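Local coordinates for protein apoptosis regulator Bcl-2 homolog (Canarypox virus, PDB 5WOS) that inhibits apoptosis of the infected host cell and binds pro-apoptotic BAK1 and BAX, probably preventing their activation, at residues Ile15-Thr18 / Ile19-Ile22. Sequence-based numbering, arbitrary orientation.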
loop_
_atom_site.group_PDB
_atom_site.type_symbol
_atom_site.label_atom_id
_atom_site.label_comp_id
_atom_site.label_asym_id
_atom_site.label_seq_id
_atom_site.Cartn_x
_atom_site.Cartn_y
_atom_site.Cartn_z
ATOM N N ILE A 15 -8.905 -9.271 10.882
ATOM C CA ILE A 15 -7.909 -9.195 9.821
ATOM C C ILE A 15 -8.009 -7.858 9.099
ATOM O O ILE A 15 -7.003 -7.170 8.895
ATOM C CB ILE A 15 -8.066 -10.381 8.851
ATOM C CG1 ILE A 15 -7.795 -11.692 9.602
ATOM C CG2 ILE A 15 -7.139 -10.212 7.629
ATOM C CD1 ILE A 15 -7.498 -12.895 8.723
ATOM N N TYR A 16 -9.226 -7.462 8.715
ATOM C CA TYR A 16 -9.398 -6.182 8.034
ATOM C C TYR A 16 -8.765 -5.046 8.825
ATOM O O TYR A 16 -8.084 -4.183 8.255
ATOM C CB TYR A 16 -10.884 -5.900 7.793
ATOM C CG TYR A 16 -11.144 -4.556 7.153
ATOM C CD1 TYR A 16 -11.224 -4.423 5.774
ATOM C CD2 TYR A 16 -11.300 -3.416 7.930
ATOM C CE1 TYR A 16 -11.456 -3.193 5.185
ATOM C CE2 TYR A 16 -11.530 -2.182 7.352
ATOM C CZ TYR A 16 -11.607 -2.074 5.979
ATOM O OH TYR A 16 -11.838 -0.847 5.396
ATOM N N TYR A 17 -8.965 -5.039 10.146
ATOM C CA TYR A 17 -8.484 -3.934 10.966
ATOM C C TYR A 17 -7.033 -4.131 11.383
ATOM O O TYR A 17 -6.325 -3.149 11.626
ATOM C CB TYR A 17 -9.407 -3.762 12.177
ATOM C CG TYR A 17 -10.731 -3.122 11.791
ATOM C CD1 TYR A 17 -10.777 -1.805 11.368
ATOM C CD2 TYR A 17 -11.922 -3.841 11.821
ATOM C CE1 TYR A 17 -11.964 -1.206 10.994
ATOM C CE2 TYR A 17 -13.126 -3.250 11.449
ATOM C CZ TYR A 17 -13.138 -1.931 11.035
ATOM O OH TYR A 17 -14.324 -1.329 10.665
ATOM N N THR A 18 -6.562 -5.378 11.447
ATOM C CA THR A 18 -5.138 -5.614 11.677
ATOM C C THR A 18 -4.301 -4.964 10.579
ATOM O O THR A 18 -3.265 -4.352 10.855
ATOM C CB THR A 18 -4.849 -7.119 11.756
ATOM O OG1 THR A 18 -5.620 -7.709 12.813
ATOM C CG2 THR A 18 -3.367 -7.372 12.041
ATOM N N ILE A 19 -4.737 -5.085 9.325
ATOM C CA ILE A 19 -4.020 -4.454 8.222
ATOM C C ILE A 19 -4.288 -2.954 8.194
ATOM O O ILE A 19 -3.366 -2.148 8.037
ATOM C CB ILE A 19 -4.403 -5.128 6.889
ATOM C CG1 ILE A 19 -3.688 -6.476 6.760
ATOM C CG2 ILE A 19 -4.083 -4.228 5.689
ATOM C CD1 ILE A 19 -4.616 -7.640 6.789
ATOM N N LEU A 20 -5.552 -2.556 8.353
ATOM C CA LEU A 20 -5.914 -1.146 8.240
ATOM C C LEU A 20 -5.161 -0.291 9.252
ATOM O O LEU A 20 -4.719 0.816 8.929
ATOM C CB LEU A 20 -7.425 -0.985 8.414
ATOM C CG LEU A 20 -7.983 0.442 8.413
ATOM C CD1 LEU A 20 -7.918 1.070 7.027
ATOM C CD2 LEU A 20 -9.406 0.434 8.928
ATOM N N ASN A 21 -5.013 -0.778 10.486
ATOM C CA ASN A 21 -4.336 0.014 11.512
ATOM C C ASN A 21 -2.950 0.454 11.052
ATOM O O ASN A 21 -2.540 1.595 11.298
ATOM C CB ASN A 21 -4.234 -0.781 12.814
ATOM C CG ASN A 21 -3.487 -0.028 13.894
ATOM O OD1 ASN A 21 -2.333 -0.336 14.203
ATOM N ND2 ASN A 21 -4.138 0.976 14.469
ATOM N N ILE A 22 -2.216 -0.432 10.380
ATOM C CA ILE A 22 -0.863 -0.102 9.941
ATOM C C ILE A 22 -0.891 0.809 8.721
ATOM O O ILE A 22 -0.143 1.792 8.648
ATOM C CB ILE A 22 -0.081 -1.399 9.674
ATOM C CG1 ILE A 22 0.454 -1.951 10.995
ATOM C CG2 ILE A 22 1.063 -1.173 8.689
ATOM C CD1 ILE A 22 0.721 -3.415 10.947
#
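Leu20 reaches back along helix 14-32 and sets its CD2 methyl against two tyrosines of the preceding turn, 3.6 Å from Tyr17 CD1 and 3.7 Å from Tyr16 CE2. The methyl meets both rings obliquely, running alongside the Tyr17 side chain and slanting across that of Tyr16. CG of Leu20, anti to the backbone N (chi1 176°), stands out from the helix, and the second torsion (71°) turns CD2 back toward the tyrosines. The rings also meet each other: Tyr16 CD2 sits 3.6 Å above the Tyr17 ring, over its centre, while the plane of the Tyr16 ring passes through Tyr17 CG. A second apolar pair is formed by Ile15 and Ile19, whose side chains lie side by side and touch through CG2 of Ile15 and CD1 of Ile19 at 3.7 Å.

Beneath these contacts runs the i to i+4 ladder. Ile19 N donates to Ile15 O at 3.1 Å in a nearly linear bond, and Leu20 N to Tyr16 O at 3.0 Å; Asn21 N follows on Tyr17 O at 2.9 Å. The next bond fails: Ile22 N lies 4.1 Å from Thr18 O and turns weakly to Ile19 O instead.

Further out, the buried Tyr16 packs on Leu130, and its hydroxyl is hydrogen-bonded to Asp123, both residues of helix 121-138. Ile19 rests on Thr126 of that same helix, whereas Asn21 OD1 takes the backbone N-H of Glu41, just ahead of helix 43-69. Thr18 OG1 bonds back to Glu14 O, while Thr18 O accepts the indole N-H of Trp143. The whole is an amphipathic alpha-helix, with Tyr16, Ile19, Leu20 and Ile22 buried and Tyr17 exposed, packed as the first helix of the all-helical Bcl-2 fold.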